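Local coordinates for AlkD2 (Streptococcus mutans, PDB 6M9M), which is of unknown function but binds inosine-5'-monophosphate and belongs by its fold to the HEAT-like repeat family of DNA glycosylases, at residues A[45-50]-A[60-65]; A[73-78]-A[89-94]. All blocks are in the same frame, centred on the assembly; numbering follows the deposited sequence.

Contact 1. Residues A[45-50]-A[60-65]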
ATOM      1  N   LEU A  45      -5.860  17.504   9.809  1.00 13.16           N
ATOM      2  CA  LEU A  45      -5.734  18.865   9.299  1.00 15.08           C
ATOM      3  C   LEU A  45      -4.747  18.921   8.142  1.00 14.53           C
ATOM      4  O   LEU A  45      -5.012  19.564   7.119  1.00 15.27           O
ATOM      5  CB  LEU A  45      -5.322  19.826  10.411  1.00 17.95           C
ATOM      6  CG  LEU A  45      -5.378  21.305  10.015  1.00 20.66           C
ATOM      7  CD1 LEU A  45      -6.794  21.761   9.679  1.00 22.31           C
ATOM      8  CD2 LEU A  45      -4.775  22.143  11.146  1.00 21.69           C
ATOM      9  N   ALA A  46      -3.615  18.232   8.269  1.00 13.91           N
ATOM     10  CA  ALA A  46      -2.633  18.232   7.193  1.00 12.77           C
ATOM     11  C   ALA A  46      -3.184  17.569   5.932  1.00 11.99           C
ATOM     12  O   ALA A  46      -2.858  17.986   4.815  1.00 12.63           O
ATOM     13  CB  ALA A  46      -1.349  17.546   7.654  1.00 13.42           C
ATOM     14  N   TYR A  47      -4.010  16.528   6.084  1.00 10.76           N
ATOM     15  CA  TYR A  47      -4.547  15.826   4.924  1.00 10.49           C
ATOM     16  C   TYR A  47      -5.496  16.710   4.119  1.00 11.21           C
ATOM     17  O   TYR A  47      -5.710  16.448   2.932  1.00 11.76           O
ATOM     18  CB  TYR A  47      -5.184  14.469   5.322  1.00  9.84           C
ATOM     19  CG  TYR A  47      -5.545  13.695   4.066  1.00  9.44           C
ATOM     20  CD1 TYR A  47      -4.543  13.171   3.255  1.00 10.32           C
ATOM     21  CD2 TYR A  47      -6.859  13.575   3.642  1.00  9.30           C
ATOM     22  CE1 TYR A  47      -4.841  12.550   2.063  1.00 10.18           C
ATOM     23  CE2 TYR A  47      -7.160  12.928   2.454  1.00  9.85           C
ATOM     24  CZ  TYR A  47      -6.147  12.446   1.657  1.00  9.35           C
ATOM     25  OH  TYR A  47      -6.453  11.831   0.466  1.00 10.90           O
ATOM     26  N   GLN A  48      -6.026  17.775   4.710  0.89 11.45           N
ATOM     27  CA  GLN A  48      -6.843  18.701   3.946  0.89 12.27           C
ATOM     28  C   GLN A  48      -6.041  19.699   3.126  0.89 12.90           C
ATOM     29  O   GLN A  48      -6.633  20.451   2.345  0.89 14.13           O
ATOM     30  CB  GLN A  48      -7.782  19.449   4.868  0.89 15.24           C
ATOM     31  CG  GLN A  48      -8.927  18.578   5.325  0.89 17.09           C
ATOM     32  CD  GLN A  48      -9.586  17.838   4.161  0.89 17.42           C
ATOM     33  OE1 GLN A  48     -10.068  18.470   3.212  0.89 19.39           O
ATOM     34  NE2 GLN A  48      -9.569  16.495   4.212  0.89 12.02           N
ATOM     35  N   SER A  49      -4.724  19.714   3.255  1.00 13.55           N
ATOM     36  CA  SER A  49      -3.918  20.667   2.513  1.00 13.23           C
ATOM     37  C   SER A  49      -4.083  20.479   1.012  1.00 13.89           C
ATOM     38  O   SER A  49      -4.189  19.357   0.512  1.00 14.27           O
ATOM     39  CB  SER A  49      -2.454  20.460   2.884  1.00 14.30           C
ATOM     40  OG  SER A  49      -1.610  21.322   2.148  1.00 14.46           O
ATOM     41  N   ASP A  50      -4.072  21.592   0.283  1.00 14.82           N
ATOM     42  CA  ASP A  50      -3.992  21.554  -1.172  1.00 15.87           C
ATOM     43  C   ASP A  50      -2.555  21.386  -1.671  1.00 15.08           C
ATOM     44  O   ASP A  50      -2.330  21.401  -2.884  1.00 16.56           O
ATOM     45  CB  ASP A  50      -4.679  22.766  -1.809  1.00 19.42           C
ATOM     46  CG  ASP A  50      -4.051  24.083  -1.430  1.00 24.63           C
ATOM     47  OD1 ASP A  50      -2.985  24.086  -0.782  1.00 28.70           O
ATOM     48  OD2 ASP A  50      -4.645  25.127  -1.793  1.00 28.09           O
ATOM     49  N   PHE A  60       1.663   9.371   5.897  1.00  9.39           N
ATOM     50  CA  PHE A  60       2.643   8.690   6.741  1.00  9.58           C
ATOM     51  C   PHE A  60       2.189   8.700   8.203  1.00 10.19           C
ATOM     52  O   PHE A  60       2.302   7.689   8.906  1.00  9.56           O
ATOM     53  CB  PHE A  60       4.051   9.296   6.601  1.00 10.57           C
ATOM     54  CG  PHE A  60       4.786   8.886   5.343  1.00 11.75           C
ATOM     55  CD1 PHE A  60       5.117   7.558   5.124  1.00 11.76           C
ATOM     56  CD2 PHE A  60       5.178   9.826   4.404  1.00 12.31           C
ATOM     57  CE1 PHE A  60       5.803   7.177   3.972  1.00 12.81           C
ATOM     58  CE2 PHE A  60       5.868   9.447   3.260  1.00 13.12           C
ATOM     59  CZ  PHE A  60       6.184   8.123   3.048  1.00 12.85           C
ATOM     60  N   LEU A  61       1.700   9.847   8.695  1.00 10.64           N
ATOM     61  CA  LEU A  61       1.171   9.892  10.058  1.00 10.68           C
ATOM     62  C   LEU A  61       0.031   8.898  10.261  1.00  9.80           C
ATOM     63  O   LEU A  61      -0.011   8.186  11.267  1.00 10.37           O
ATOM     64  CB  LEU A  61       0.709  11.298  10.427  1.00 11.11           C
ATOM     65  CG  LEU A  61       1.757  12.375  10.696  1.00 11.88           C
ATOM     66  CD1 LEU A  61       1.021  13.673  11.053  1.00 12.52           C
ATOM     67  CD2 LEU A  61       2.692  11.958  11.808  1.00 13.18           C
ATOM     68  N   PHE A  62      -0.911   8.837   9.314  1.00  9.77           N
ATOM     69  CA  PHE A  62      -1.995   7.874   9.431  1.00  8.97           C
ATOM     70  C   PHE A  62      -1.435   6.459   9.589  1.00  9.02           C
ATOM     71  O   PHE A  62      -1.911   5.682  10.417  1.00 10.42           O
ATOM     72  CB  PHE A  62      -2.924   7.909   8.208  1.00  9.64           C
ATOM     73  CG  PHE A  62      -3.778   9.158   8.070  1.00  9.58           C
ATOM     74  CD1 PHE A  62      -4.301   9.842   9.174  1.00  9.74           C
ATOM     75  CD2 PHE A  62      -4.104   9.625   6.802  1.00  9.72           C
ATOM     76  CE1 PHE A  62      -5.119  10.973   8.989  1.00 10.54           C
ATOM     77  CE2 PHE A  62      -4.891  10.742   6.625  1.00  9.74           C
ATOM     78  CZ  PHE A  62      -5.396  11.423   7.712  1.00 10.16           C
ATOM     79  N   GLY A  63      -0.427   6.100   8.781  1.00  9.00           N
ATOM     80  CA  GLY A  63       0.201   4.802   8.934  1.00 10.05           C
ATOM     81  C   GLY A  63       0.708   4.545  10.338  1.00  9.53           C
ATOM     82  O   GLY A  63       0.487   3.474  10.918  1.00  9.98           O
ATOM     83  N   TYR A  64       1.411   5.527  10.915  0.97  9.87           N
ATOM     84  CA  TYR A  64       1.921   5.351  12.272  0.97 11.01           C
ATOM     85  C   TYR A  64       0.800   5.253  13.305  0.97 11.13           C
ATOM     86  O   TYR A  64       0.980   4.623  14.354  0.97 12.15           O
ATOM     87  CB  TYR A  64       2.880   6.491  12.639  0.97 12.05           C
ATOM     88  CG  TYR A  64       4.034   6.658  11.677  0.97 13.67           C
ATOM     89  CD1 TYR A  64       4.714   5.569  11.164  0.97 17.02           C
ATOM     90  CD2 TYR A  64       4.405   7.918  11.239  0.97 15.07           C
ATOM     91  CE1 TYR A  64       5.735   5.739  10.231  0.97 18.86           C
ATOM     92  CE2 TYR A  64       5.427   8.101  10.345  0.97 17.17           C
ATOM     93  CZ  TYR A  64       6.093   7.025   9.835  0.97 18.85           C
ATOM     94  OH  TYR A  64       7.095   7.253   8.922  0.97 23.23           O
ATOM     95  N   LEU A  65      -0.341   5.883  13.034  1.00 10.90           N
ATOM     96  CA  LEU A  65      -1.482   5.970  13.936  1.00 10.86           C
ATOM     97  C   LEU A  65      -2.523   4.881  13.706  1.00 10.24           C
ATOM     98  O   LEU A  65      -3.556   4.866  14.398  1.00 11.28           O
ATOM     99  CB  LEU A  65      -2.175   7.313  13.718  1.00 11.00           C
ATOM    100  CG  LEU A  65      -1.431   8.575  14.130  1.00 11.89           C
ATOM    101  CD1 LEU A  65      -2.117   9.753  13.445  1.00 13.39           C
ATOM    102  CD2 LEU A  65      -1.403   8.738  15.644  1.00 13.33           C
TER

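Contact 2. Residues A[73-78]-A[89-94]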
ATOM      1  N   ILE A  73      -9.764   3.097   8.792  1.00  8.52           N
ATOM      2  CA  ILE A  73     -10.917   3.240   7.901  1.00  8.72           C
ATOM      3  C   ILE A  73     -10.765   4.476   7.020  1.00  7.54           C
ATOM      4  O   ILE A  73     -11.094   4.448   5.830  1.00  8.65           O
ATOM      5  CB  ILE A  73     -12.227   3.282   8.713  1.00  9.82           C
ATOM      6  CG1 ILE A  73     -12.556   1.905   9.301  1.00 12.73           C
ATOM      7  CG2 ILE A  73     -13.382   3.819   7.874  1.00 10.49           C
ATOM      8  CD1 ILE A  73     -13.655   1.928  10.361  1.00 15.58           C
ATOM      9  N   PHE A  74     -10.292   5.588   7.583  1.00  8.31           N
ATOM     10  CA  PHE A  74     -10.090   6.786   6.768  1.00  8.34           C
ATOM     11  C   PHE A  74      -9.060   6.541   5.664  1.00  8.14           C
ATOM     12  O   PHE A  74      -9.244   6.982   4.522  1.00  8.05           O
ATOM     13  CB  PHE A  74      -9.693   7.947   7.664  1.00  8.69           C
ATOM     14  CG  PHE A  74      -9.705   9.289   6.990  1.00  8.98           C
ATOM     15  CD1 PHE A  74     -10.858  10.043   6.946  1.00  9.09           C
ATOM     16  CD2 PHE A  74      -8.559   9.801   6.417  1.00  8.96           C
ATOM     17  CE1 PHE A  74     -10.875  11.292   6.339  1.00  9.68           C
ATOM     18  CE2 PHE A  74      -8.572  11.057   5.810  1.00  9.65           C
ATOM     19  CZ  PHE A  74      -9.731  11.798   5.778  1.00 10.13           C
ATOM     20  N   MET A  75      -7.987   5.806   5.974  1.00  7.86           N
ATOM     21  CA  MET A  75      -7.035   5.406   4.943  1.00  7.52           C
ATOM     22  C   MET A  75      -7.717   4.575   3.860  1.00  8.16           C
ATOM     23  O   MET A  75      -7.554   4.827   2.656  1.00  8.91           O
ATOM     24  CB  MET A  75      -5.905   4.591   5.576  1.00  8.32           C
ATOM     25  CG  MET A  75      -4.940   5.351   6.466  1.00  9.14           C
ATOM     26  SD  MET A  75      -3.894   4.292   7.485  1.00 10.11           S
ATOM     27  CE  MET A  75      -3.179   3.197   6.271  1.00 11.12           C
ATOM     28  N   ARG A  76      -8.473   3.563   4.281  1.00  8.28           N
ATOM     29  CA  ARG A  76      -9.097   2.616   3.360  1.00  8.37           C
ATOM     30  C   ARG A  76     -10.076   3.302   2.427  1.00  8.50           C
ATOM     31  O   ARG A  76     -10.106   3.017   1.227  1.00  9.33           O
ATOM     32  CB  ARG A  76      -9.828   1.545   4.174  1.00  9.17           C
ATOM     33  CG  ARG A  76     -10.389   0.380   3.366  1.00  9.81           C
ATOM     34  CD  ARG A  76     -11.268  -0.531   4.219  1.00 11.69           C
ATOM     35  NE  ARG A  76     -12.481   0.172   4.591  1.00 11.22           N
ATOM     36  CZ  ARG A  76     -13.256  -0.104   5.631  1.00 13.88           C
ATOM     37  NH1 ARG A  76     -12.959  -1.099   6.445  1.00 16.13           N
ATOM     38  NH2 ARG A  76     -14.325   0.639   5.849  1.00 14.94           N
ATOM     39  N   ASP A  77     -10.894   4.205   2.964  1.00  8.53           N
ATOM     40  CA  ASP A  77     -12.044   4.705   2.235  1.00  8.83           C
ATOM     41  C   ASP A  77     -11.917   6.140   1.749  1.00  8.37           C
ATOM     42  O   ASP A  77     -12.630   6.513   0.822  1.00  9.92           O
ATOM     43  CB  ASP A  77     -13.299   4.620   3.115  1.00 10.22           C
ATOM     44  CG  ASP A  77     -13.756   3.203   3.365  1.00 12.15           C
ATOM     45  OD1 ASP A  77     -13.257   2.267   2.697  1.00 12.90           O
ATOM     46  OD2 ASP A  77     -14.609   3.037   4.254  1.00 13.69           O
ATOM     47  N   GLU A  78     -11.087   6.967   2.381  1.00  8.21           N
ATOM     48  CA  GLU A  78     -10.967   8.370   2.017  1.00  8.17           C
ATOM     49  C   GLU A  78      -9.634   8.714   1.371  1.00  8.15           C
ATOM     50  O   GLU A  78      -9.628   9.334   0.315  1.00  9.12           O
ATOM     51  CB  GLU A  78     -11.244   9.296   3.205  1.00  9.36           C
ATOM     52  CG  GLU A  78     -12.522   8.984   3.952  1.00 10.50           C
ATOM     53  CD  GLU A  78     -13.786   9.072   3.112  1.00 10.97           C
ATOM     54  OE1 GLU A  78     -13.770   9.679   2.020  1.00 11.36           O
ATOM     55  OE2 GLU A  78     -14.812   8.541   3.573  1.00 13.64           O
ATOM     56  N   GLU A  89       1.036   6.387  -3.645  1.00  9.31           N
ATOM     57  CA  GLU A  89       2.190   5.580  -3.276  1.00  8.91           C
ATOM     58  C   GLU A  89       2.416   5.595  -1.770  1.00 10.07           C
ATOM     59  O   GLU A  89       2.758   4.570  -1.181  1.00 10.33           O
ATOM     60  CB  GLU A  89       3.448   6.062  -3.991  1.00 10.61           C
ATOM     61  CG  GLU A  89       3.427   5.874  -5.501  1.00 12.80           C
ATOM     62  CD  GLU A  89       3.346   4.405  -5.954  1.00 14.39           C
ATOM     63  OE1 GLU A  89       3.613   3.470  -5.159  1.00 17.83           O
ATOM     64  OE2 GLU A  89       2.986   4.175  -7.120  1.00 16.23           O
ATOM     65  N   VAL A  90       2.201   6.739  -1.119  1.00  9.59           N
ATOM     66  CA  VAL A  90       2.345   6.789   0.335  1.00  9.07           C
ATOM     67  C   VAL A  90       1.263   5.960   1.014  1.00  8.61           C
ATOM     68  O   VAL A  90       1.522   5.322   2.033  1.00  9.02           O
ATOM     69  CB  VAL A  90       2.400   8.238   0.845  1.00  9.83           C
ATOM     70  CG1 VAL A  90       2.518   8.260   2.363  1.00 10.93           C
ATOM     71  CG2 VAL A  90       3.606   8.935   0.236  1.00 11.06           C
ATOM     72  N   LEU A  91       0.032   5.944   0.462  1.00  8.58           N
ATOM     73  CA  LEU A  91      -1.017   5.088   1.036  1.00  8.98           C
ATOM     74  C   LEU A  91      -0.575   3.626   1.097  1.00  8.68           C
ATOM     75  O   LEU A  91      -0.827   2.941   2.093  1.00  8.76           O
ATOM     76  CB  LEU A  91      -2.330   5.233   0.257  1.00  8.74           C
ATOM     77  CG  LEU A  91      -3.486   4.347   0.717  1.00  8.96           C
ATOM     78  CD1 LEU A  91      -3.875   4.615   2.164  1.00  9.52           C
ATOM     79  CD2 LEU A  91      -4.686   4.514  -0.208  1.00 10.17           C
ATOM     80  N   ALA A  92       0.064   3.125   0.034  1.00  8.21           N
ATOM     81  CA  ALA A  92       0.564   1.756   0.043  1.00  8.29           C
ATOM     82  C   ALA A  92       1.568   1.551   1.174  1.00  8.48           C
ATOM     83  O   ALA A  92       1.546   0.516   1.855  1.00  8.94           O
ATOM     84  CB  ALA A  92       1.184   1.434  -1.319  1.00  8.96           C
ATOM     85  N   LYS A  93       2.474   2.515   1.369  1.00  8.68           N
ATOM     86  CA  LYS A  93       3.461   2.421   2.442  1.00  8.71           C
ATOM     87  C   LYS A  93       2.799   2.473   3.809  1.00  9.11           C
ATOM     88  O   LYS A  93       3.213   1.764   4.738  1.00 10.02           O
ATOM     89  CB  LYS A  93       4.472   3.558   2.318  1.00  9.75           C
ATOM     90  CG  LYS A  93       5.314   3.473   1.060  1.00 11.18           C
ATOM     91  CD  LYS A  93       6.232   4.657   0.853  1.00 13.90           C
ATOM     92  CE  LYS A  93       6.816   4.662  -0.553  1.00 18.43           C
ATOM     93  NZ  LYS A  93       7.708   3.494  -0.774  1.00 21.59           N
ATOM     94  N   ALA A  94       1.784   3.328   3.964  1.00  9.23           N
ATOM     95  CA  ALA A  94       1.087   3.417   5.243  1.00  9.15           C
ATOM     96  C   ALA A  94       0.316   2.141   5.546  1.00  9.09           C
ATOM     97  O   ALA A  94       0.213   1.738   6.710  1.00  9.53           O
ATOM     98  CB  ALA A  94       0.154   4.620   5.239  1.00  9.87           C
TER

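Contact 1. Residues A[45-50]-A[60-65]
Tyr47 and Phe62 carry this contact, in which two consecutive helices of the HEAT-like repeat superhelix, 36-47 and 52-65, meet through aromatic side chains. The backbones stay well apart: even the nearest pair of CA atoms, those of Tyr47 and Phe62, is separated by 9.5 Å, and the side chains must bridge the interval.

The two rings meet obliquely, with centroids 5.9 Å apart and planes inclined at 56°, and the two side chains cross at about a right angle. Phe62 has CG anti to its carbonyl carbon (chi1 -70°), which sends its ring across to the root of the tyrosine. Phe62 therefore touches the CB and CG end of Tyr47 and not the phenol tip, whose OH makes a weak hydrogen bond to Asp82.

Further apolar packing comes from the same two side chains. Val79 of helix 69-79 touches Tyr47 and Phe62 alike; Phe74 of that helix and Phe44 of helix 36-47 also set their rings against Phe62.

No hydrogen bond crosses between 45-50 and 60-65, and only 95 Å² is buried between them, both sides summed. The closest approach is made by carbon atoms alone, Tyr47 CB to Phe62 CZ at 3.9 Å, with Phe62 CE2 4.0 Å from Tyr47 CG.

Contact 2. Residues A[73-78]-A[89-94]
This is a buried, apolar helix-to-helix contact whose centre lies about 7 Å from the centre of the chain, where Met75 on helix 69-79 faces Leu91 and Ala94 on helix 85-102. The CA atoms of Met75 and Leu91 come within 7.2 Å, and 156 Å² is buried in total, with no hydrogen bond across the interface.

Met75 reaches both partners from different points along its length. Near the backbone, its CB lies 4.0 Å from Leu91 CD1; the same methyl is 3.7 Å from Met75 O. Farther out, the chain bends at chi3 (53°) and brings the terminal methyl CE to 3.8 Å from Ala94 CB. Leu91, its CG anti to the backbone N (chi1 177°), extends its branched end toward the methionine backbone.

Packing of successive helices against one another is how HEAT-like repeat proteins are built, and here Trp114 of helix 108-115 packs on both Met75 and Leu91. Helix 85-102 also begins with Trp85 and Arg86, which bind IMP; the side chain of Leu91 is about 13 Å from the bound nucleotide.

Beyond the apolar core, Arg76 and Asp77 form a salt bridge within 73-78, NE to OD1 and NH2 to OD2, each 2.9 Å and nearly straight. Both oxygens lie near the guanidinium plane, but NE comes to OD1 from 45° above the carboxylate plane.

Overall arrangement
After helices 2-13 and 21-32, helix 36-47 leads through a turn into helix 52-65, and contact 1 closes that turn, with nine residues between its segments. The chain then enters helix 69-79, turns, and runs into helix 85-102, where contact 2 closes the next loop, with ten residues between. The two loops are in series, neither nested nor crossing, and their centres are 10 Å apart. They are nevertheless joined into one core: Phe62 CB packs 3.7 Å from Met75 CG, and Gly63 CA lies 3.7 Å from Ala94 CB. Segment 60-65 thus touches both halves of contact 2, tying helices 36-47, 52-65, 69-79 and 85-102 together; the last carries the IMP-binding residues Trp85 and Arg86.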